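PDB 2CYA: tyrosine--tRNA ligase from Aeropyrum pernix, which probably catalyses the ATP-dependent attachment of tyrosine to its cognate tRNA, by way of a tyrosyl-adenylate intermediate. Local coordinates for residues Met56-Val59 / Lys60-Glu64; Arg96-Arg99 / Arg100-Ala104. All coordinates share one frame; numbering follows the deposited sequence.

Contact 1: residues Met56-Val59 / Lys60-Glu64; sequences MYKV and KDLVE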
ATOM      1  N   MET A  56      16.200  -3.127  23.947  1.00 24.07           N
ATOM      2  CA  MET A  56      17.299  -4.032  23.622  1.00 24.90           C
ATOM      3  C   MET A  56      17.448  -5.065  24.756  1.00 24.98           C
ATOM      4  O   MET A  56      17.654  -6.243  24.509  1.00 25.31           O
ATOM      5  CB  MET A  56      18.602  -3.252  23.419  1.00 23.45           C
ATOM      6  CG  MET A  56      18.616  -2.388  22.156  1.00 20.20           C
ATOM      7  SD  MET A  56      20.095  -1.344  22.056  1.00 25.25           S
ATOM      8  CE  MET A  56      19.843  -0.488  20.447  1.00 20.94           C
ATOM      9  N   TYR A  57      17.320  -4.617  25.999  1.00 25.48           N
ATOM     10  CA  TYR A  57      17.427  -5.524  27.144  1.00 26.89           C
ATOM     11  C   TYR A  57      16.271  -6.522  27.118  1.00 27.81           C
ATOM     12  O   TYR A  57      16.425  -7.681  27.524  1.00 28.41           O
ATOM     13  CB  TYR A  57      17.398  -4.738  28.465  1.00 23.15           C
ATOM     14  CG  TYR A  57      18.606  -3.840  28.682  1.00 25.98           C
ATOM     15  CD1 TYR A  57      19.877  -4.208  28.208  1.00 24.28           C
ATOM     16  CD2 TYR A  57      18.495  -2.656  29.407  1.00 24.83           C
ATOM     17  CE1 TYR A  57      20.990  -3.427  28.454  1.00 25.21           C
ATOM     18  CE2 TYR A  57      19.611  -1.864  29.667  1.00 26.70           C
ATOM     19  CZ  TYR A  57      20.859  -2.254  29.190  1.00 26.71           C
ATOM     20  OH  TYR A  57      21.967  -1.474  29.468  1.00 22.91           O
ATOM     21  N   LYS A  58      15.113  -6.066  26.644  1.00 25.99           N
ATOM     22  CA  LYS A  58      13.949  -6.928  26.570  1.00 27.35           C
ATOM     23  C   LYS A  58      14.189  -7.984  25.488  1.00 28.81           C
ATOM     24  O   LYS A  58      13.784  -9.135  25.641  1.00 29.93           O
ATOM     25  CB  LYS A  58      12.692  -6.101  26.293  1.00 27.46           C
ATOM     26  CG  LYS A  58      11.373  -6.845  26.447  1.00 33.44           C
ATOM     27  CD  LYS A  58      11.308  -7.731  27.710  1.00 34.17           C
ATOM     28  CE  LYS A  58      11.536  -6.952  29.000  1.00 34.29           C
ATOM     29  NZ  LYS A  58      11.478  -7.887  30.174  1.00 39.03           N
ATOM     30  N   VAL A  59      14.866  -7.605  24.404  1.00 29.57           N
ATOM     31  CA  VAL A  59      15.175  -8.571  23.356  1.00 29.27           C
ATOM     32  C   VAL A  59      16.017  -9.653  24.025  1.00 29.95           C
ATOM     33  O   VAL A  59      15.784 -10.851  23.843  1.00 29.92           O
ATOM     34  CB  VAL A  59      15.974  -7.930  22.198  1.00 28.23           C
ATOM     35  CG1 VAL A  59      16.408  -9.006  21.205  1.00 26.47           C
ATOM     36  CG2 VAL A  59      15.104  -6.878  21.491  1.00 25.34           C
ATOM     37  N   LYS A  60      16.996  -9.225  24.814  1.00 31.72           N
ATOM     38  CA  LYS A  60      17.850 -10.173  25.533  1.00 29.98           C
ATOM     39  C   LYS A  60      16.995 -11.113  26.384  1.00 29.51           C
ATOM     40  O   LYS A  60      17.221 -12.317  26.363  1.00 29.90           O
ATOM     41  CB  LYS A  60      18.850  -9.443  26.435  1.00 31.13           C
ATOM     42  CG  LYS A  60      19.710 -10.412  27.262  1.00 35.36           C
ATOM     43  CD  LYS A  60      20.901  -9.709  27.919  1.00 41.85           C
ATOM     44  CE  LYS A  60      21.694 -10.682  28.804  1.00 44.84           C
ATOM     45  NZ  LYS A  60      23.094 -10.226  29.075  1.00 50.36           N
ATOM     46  N   ASP A  61      16.015 -10.574  27.120  1.00 28.75           N
ATOM     47  CA  ASP A  61      15.145 -11.413  27.951  1.00 30.28           C
ATOM     48  C   ASP A  61      14.361 -12.451  27.120  1.00 33.15           C
ATOM     49  O   ASP A  61      14.318 -13.630  27.476  1.00 33.87           O
ATOM     50  CB  ASP A  61      14.121 -10.581  28.745  1.00 28.39           C
ATOM     51  CG  ASP A  61      14.753  -9.731  29.853  1.00 29.91           C
ATOM     52  OD1 ASP A  61      15.933  -9.939  30.165  1.00 30.07           O
ATOM     53  OD2 ASP A  61      14.056  -8.853  30.419  1.00 27.24           O
ATOM     54  N   LEU A  62      13.723 -12.017  26.030  1.00 32.66           N
ATOM     55  CA  LEU A  62      12.958 -12.945  25.192  1.00 31.79           C
ATOM     56  C   LEU A  62      13.825 -14.064  24.651  1.00 31.58           C
ATOM     57  O   LEU A  62      13.417 -15.226  24.664  1.00 30.99           O
ATOM     58  CB  LEU A  62      12.273 -12.212  24.034  1.00 30.54           C
ATOM     59  CG  LEU A  62      10.842 -11.797  24.365  1.00 33.79           C
ATOM     60  CD1 LEU A  62      10.847 -10.826  25.540  1.00 34.95           C
ATOM     61  CD2 LEU A  62      10.198 -11.154  23.151  1.00 35.52           C
ATOM     62  N   VAL A  63      15.020 -13.721  24.184  1.00 31.12           N
ATOM     63  CA  VAL A  63      15.936 -14.734  23.661  1.00 31.78           C
ATOM     64  C   VAL A  63      16.304 -15.766  24.743  1.00 33.29           C
ATOM     65  O   VAL A  63      16.344 -16.963  24.472  1.00 32.58           O
ATOM     66  CB  VAL A  63      17.250 -14.093  23.145  1.00 32.00           C
ATOM     67  CG1 VAL A  63      18.311 -15.179  22.895  1.00 32.00           C
ATOM     68  CG2 VAL A  63      16.980 -13.313  21.864  1.00 34.13           C
ATOM     69  N   GLU A  64      16.575 -15.303  25.960  1.00 33.41           N
ATOM     70  CA  GLU A  64      16.955 -16.221  27.040  1.00 35.31           C
ATOM     71  C   GLU A  64      15.745 -17.004  27.519  1.00 35.36           C
ATOM     72  O   GLU A  64      15.885 -18.015  28.200  1.00 39.66           O
ATOM     73  CB  GLU A  64      17.614 -15.457  28.209  1.00 36.04           C
ATOM     74  CG  GLU A  64      18.870 -14.671  27.784  1.00 37.51           C
ATOM     75  CD  GLU A  64      19.561 -13.919  28.927  1.00 41.26           C
ATOM     76  OE1 GLU A  64      18.884 -13.470  29.887  1.00 41.23           O
ATOM     77  OE2 GLU A  64      20.797 -13.760  28.845  1.00 41.30           O
TER
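K58 and D61 face each other one turn apart on helix 51-64, the crossover helix of a beta-alpha-beta unit between strands 37-42 and 68-73 in the class I synthetase fold. Both residues are buried, and their charged ends are satisfied by each other and by I13 and R15. K58 NZ lies 2.8 Å from D61 OD2 and forms a salt bridge, although OD2 is less surely placed. The lysine leaves the helix with CG anti to the backbone N (chi1 -169°), then bends at chi2 and chi3, which folds the chain round to bring the ammonium group over to the aspartate. NZ also donates to the backbone carbonyls of I13 and R15, while D61 OD1 forms a salt bridge with R15 NH1, so both charged groups are tied to the N-terminal segment. A methionine in place of K58 would probably leave D61 without its lysine mate and the I13 and R15 carbonyls without this donor.

The bend serves the apolar side too: K58 CD rests against L62 CD1 at 3.8 Å. Beyond this pair, K60 reaches away with an extended chain, and its NZ is satisfied by the carbonyl of G106.

Backbone polar atoms are met by regular i to i+4 bonds. K60 N, D61 N and L62 N donate to M56 O, Y57 O and K58 O, the last of these bonds being 2.9 Å long. V63 N donates to V59 O at 3.0 Å, and the methyl V63 CG2 lies 3.4 Å from that same oxygen.

Contact 2: residues Arg96-Arg99 / Arg100-Ala104; sequences RIVR and RVMEA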
ATOM      1  N   ARG A  96      23.135  -0.283  11.215  1.00 33.47           N
ATOM      2  CA  ARG A  96      24.397  -0.984  11.476  1.00 33.72           C
ATOM      3  C   ARG A  96      24.903  -0.581  12.867  1.00 31.94           C
ATOM      4  O   ARG A  96      25.466  -1.387  13.592  1.00 31.01           O
ATOM      5  CB  ARG A  96      25.459  -0.630  10.440  1.00 35.47           C
ATOM      6  CG  ARG A  96      25.129  -1.069   9.033  1.00 39.97           C
ATOM      7  CD  ARG A  96      26.415  -1.145   8.210  1.00 42.30           C
ATOM      8  NE  ARG A  96      27.022   0.169   8.015  1.00 43.68           N
ATOM      9  CZ  ARG A  96      26.583   1.074   7.143  1.00 44.86           C
ATOM     10  NH1 ARG A  96      25.527   0.808   6.371  1.00 43.55           N
ATOM     11  NH2 ARG A  96      27.200   2.249   7.049  1.00 44.48           N
ATOM     12  N   ILE A  97      24.683   0.669  13.241  1.00 30.05           N
ATOM     13  CA  ILE A  97      25.108   1.134  14.550  1.00 30.31           C
ATOM     14  C   ILE A  97      24.277   0.454  15.646  1.00 28.71           C
ATOM     15  O   ILE A  97      24.811   0.023  16.667  1.00 30.22           O
ATOM     16  CB  ILE A  97      24.992   2.664  14.636  1.00 31.10           C
ATOM     17  CG1 ILE A  97      26.018   3.291  13.683  1.00 33.53           C
ATOM     18  CG2 ILE A  97      25.262   3.146  16.064  1.00 31.36           C
ATOM     19  CD1 ILE A  97      25.963   4.810  13.600  1.00 35.96           C
ATOM     20  N   VAL A  98      22.974   0.342  15.430  1.00 26.20           N
ATOM     21  CA  VAL A  98      22.111  -0.320  16.394  1.00 24.46           C
ATOM     22  C   VAL A  98      22.597  -1.757  16.637  1.00 26.14           C
ATOM     23  O   VAL A  98      22.626  -2.207  17.783  1.00 25.60           O
ATOM     24  CB  VAL A  98      20.628  -0.298  15.904  1.00 24.85           C
ATOM     25  CG1 VAL A  98      19.772  -1.324  16.669  1.00 19.46           C
ATOM     26  CG2 VAL A  98      20.061   1.132  16.097  1.00 23.38           C
ATOM     27  N   ARG A  99      22.991  -2.480  15.583  1.00 26.10           N
ATOM     28  CA  ARG A  99      23.463  -3.850  15.796  1.00 30.56           C
ATOM     29  C   ARG A  99      24.691  -3.876  16.700  1.00 30.54           C
ATOM     30  O   ARG A  99      24.815  -4.747  17.567  1.00 28.52           O
ATOM     31  CB  ARG A  99      23.824  -4.550  14.484  1.00 32.50           C
ATOM     32  CG  ARG A  99      22.639  -5.050  13.708  1.00 39.69           C
ATOM     33  CD  ARG A  99      23.054  -5.825  12.467  1.00 45.59           C
ATOM     34  NE  ARG A  99      22.445  -5.222  11.284  1.00 54.38           N
ATOM     35  CZ  ARG A  99      23.121  -4.675  10.276  1.00 56.95           C
ATOM     36  NH1 ARG A  99      24.451  -4.657  10.282  1.00 59.37           N
ATOM     37  NH2 ARG A  99      22.462  -4.101   9.279  1.00 58.02           N
ATOM     38  N   ARG A 100      25.592  -2.925  16.480  1.00 29.80           N
ATOM     39  CA  ARG A 100      26.816  -2.851  17.266  1.00 32.38           C
ATOM     40  C   ARG A 100      26.505  -2.475  18.699  1.00 31.10           C
ATOM     41  O   ARG A 100      27.121  -2.988  19.629  1.00 32.74           O
ATOM     42  CB  ARG A 100      27.782  -1.828  16.659  1.00 33.78           C
ATOM     43  CG  ARG A 100      29.094  -1.659  17.423  1.00 35.00           C
ATOM     44  CD  ARG A 100      29.826  -2.975  17.596  1.00 37.58           C
ATOM     45  NE  ARG A 100      30.049  -3.638  16.316  1.00 41.33           N
ATOM     46  CZ  ARG A 100      30.864  -3.182  15.375  1.00 42.60           C
ATOM     47  NH1 ARG A 100      31.543  -2.058  15.576  1.00 43.40           N
ATOM     48  NH2 ARG A 100      30.980  -3.836  14.223  1.00 43.15           N
ATOM     49  N   VAL A 101      25.554  -1.566  18.870  1.00 30.00           N
ATOM     50  CA  VAL A 101      25.159  -1.131  20.198  1.00 25.82           C
ATOM     51  C   VAL A 101      24.539  -2.298  20.955  1.00 28.14           C
ATOM     52  O   VAL A 101      24.837  -2.506  22.134  1.00 28.39           O
ATOM     53  CB  VAL A 101      24.123   0.008  20.130  1.00 25.77           C
ATOM     54  CG1 VAL A 101      23.495   0.219  21.517  1.00 19.85           C
ATOM     55  CG2 VAL A 101      24.791   1.312  19.631  1.00 24.50           C
ATOM     56  N   MET A 102      23.673  -3.060  20.288  1.00 27.14           N
ATOM     57  CA  MET A 102      23.024  -4.185  20.946  1.00 29.52           C
ATOM     58  C   MET A 102      24.031  -5.212  21.449  1.00 30.47           C
ATOM     59  O   MET A 102      23.900  -5.717  22.557  1.00 31.30           O
ATOM     60  CB  MET A 102      22.006  -4.858  20.014  1.00 27.39           C
ATOM     61  CG  MET A 102      20.750  -4.024  19.810  1.00 29.81           C
ATOM     62  SD  MET A 102      19.621  -4.746  18.614  1.00 30.19           S
ATOM     63  CE  MET A 102      18.915  -6.160  19.570  1.00 28.13           C
ATOM     64  N   GLU A 103      25.026  -5.514  20.626  1.00 30.08           N
ATOM     65  CA  GLU A 103      26.061  -6.469  20.980  1.00 30.98           C
ATOM     66  C   GLU A 103      26.849  -5.955  22.179  1.00 31.11           C
ATOM     67  O   GLU A 103      26.983  -6.642  23.196  1.00 27.75           O
ATOM     68  CB  GLU A 103      26.998  -6.674  19.783  1.00 33.11           C
ATOM     69  CG  GLU A 103      28.323  -7.360  20.117  1.00 36.97           C
ATOM     70  CD  GLU A 103      29.127  -7.728  18.868  1.00 37.26           C
ATOM     71  OE1 GLU A 103      29.125  -8.910  18.492  1.00 40.16           O
ATOM     72  OE2 GLU A 103      29.749  -6.835  18.256  1.00 39.94           O
ATOM     73  N   ALA A 104      27.357  -4.730  22.051  1.00 30.70           N
ATOM     74  CA  ALA A 104      28.129  -4.104  23.114  1.00 29.32           C
ATOM     75  C   ALA A 104      27.296  -3.930  24.378  1.00 30.69           C
ATOM     76  O   ALA A 104      27.848  -3.800  25.466  1.00 32.57           O
ATOM     77  CB  ALA A 104      28.645  -2.756  22.647  1.00 30.14           C
TER
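Successive turns of helix 88-104, which lies in the chain between the parallel strands 68-73 and 113-116 of the central sheet of the class I fold, pack I97 against V101 and V98 against M102. The first pair meets methyl to methyl, I97 CG2 lying 4.0 Å from V101 CG2. V101 CG2 stands beside its own backbone N, anti to the carbonyl carbon, and from there it also closes to 3.2 Å on I97 O. In the second pair the sulfur does the touching: M102 SD is 3.9 Å from V98 CG1, and the thioether bends at chi3 (74°), turning CE away from the valine. Four i to i+4 backbone bonds join the two turns; V101 N to I97 O and M102 N to V98 O are both 2.8 Å, while R100 N to R96 O stretches to 3.3 Å.

R99 NE forms a salt bridge with E73. R100 NH1 pairs with D348, and R100 NE makes a long salt bridge to E103 OE2, at 3.8 Å. V98, V101 and M102 lean on M56 of helix 51-64, I97 meets M351 and I358 of helix 349-360, and V101 reaches I341 and V345 of helix 323-346.

Contacts 1 and 2 belong to two helices packed against each other, with centres 14 Å apart, and M56 is the main bridge. Its sulfur lies 3.6 Å from M102 CG and 3.8 Å from V101 CG1, while M56 CE meets V98 CG1 at 3.9 Å. Further along, V59 CG1 touches M102 CE at 4.1 Å, so the seam between the helices is apolar. This seam runs up to the probable ATP site: the side chains of M56 and V98 both come within about 4 Å of that of W52, inferred to bind ATP. The side chains of K241, in the KMSKS motif, and V98 are about 9 Å apart, and those of L62 and Y39, a predicted tyrosine-binding residue, about 8 Å.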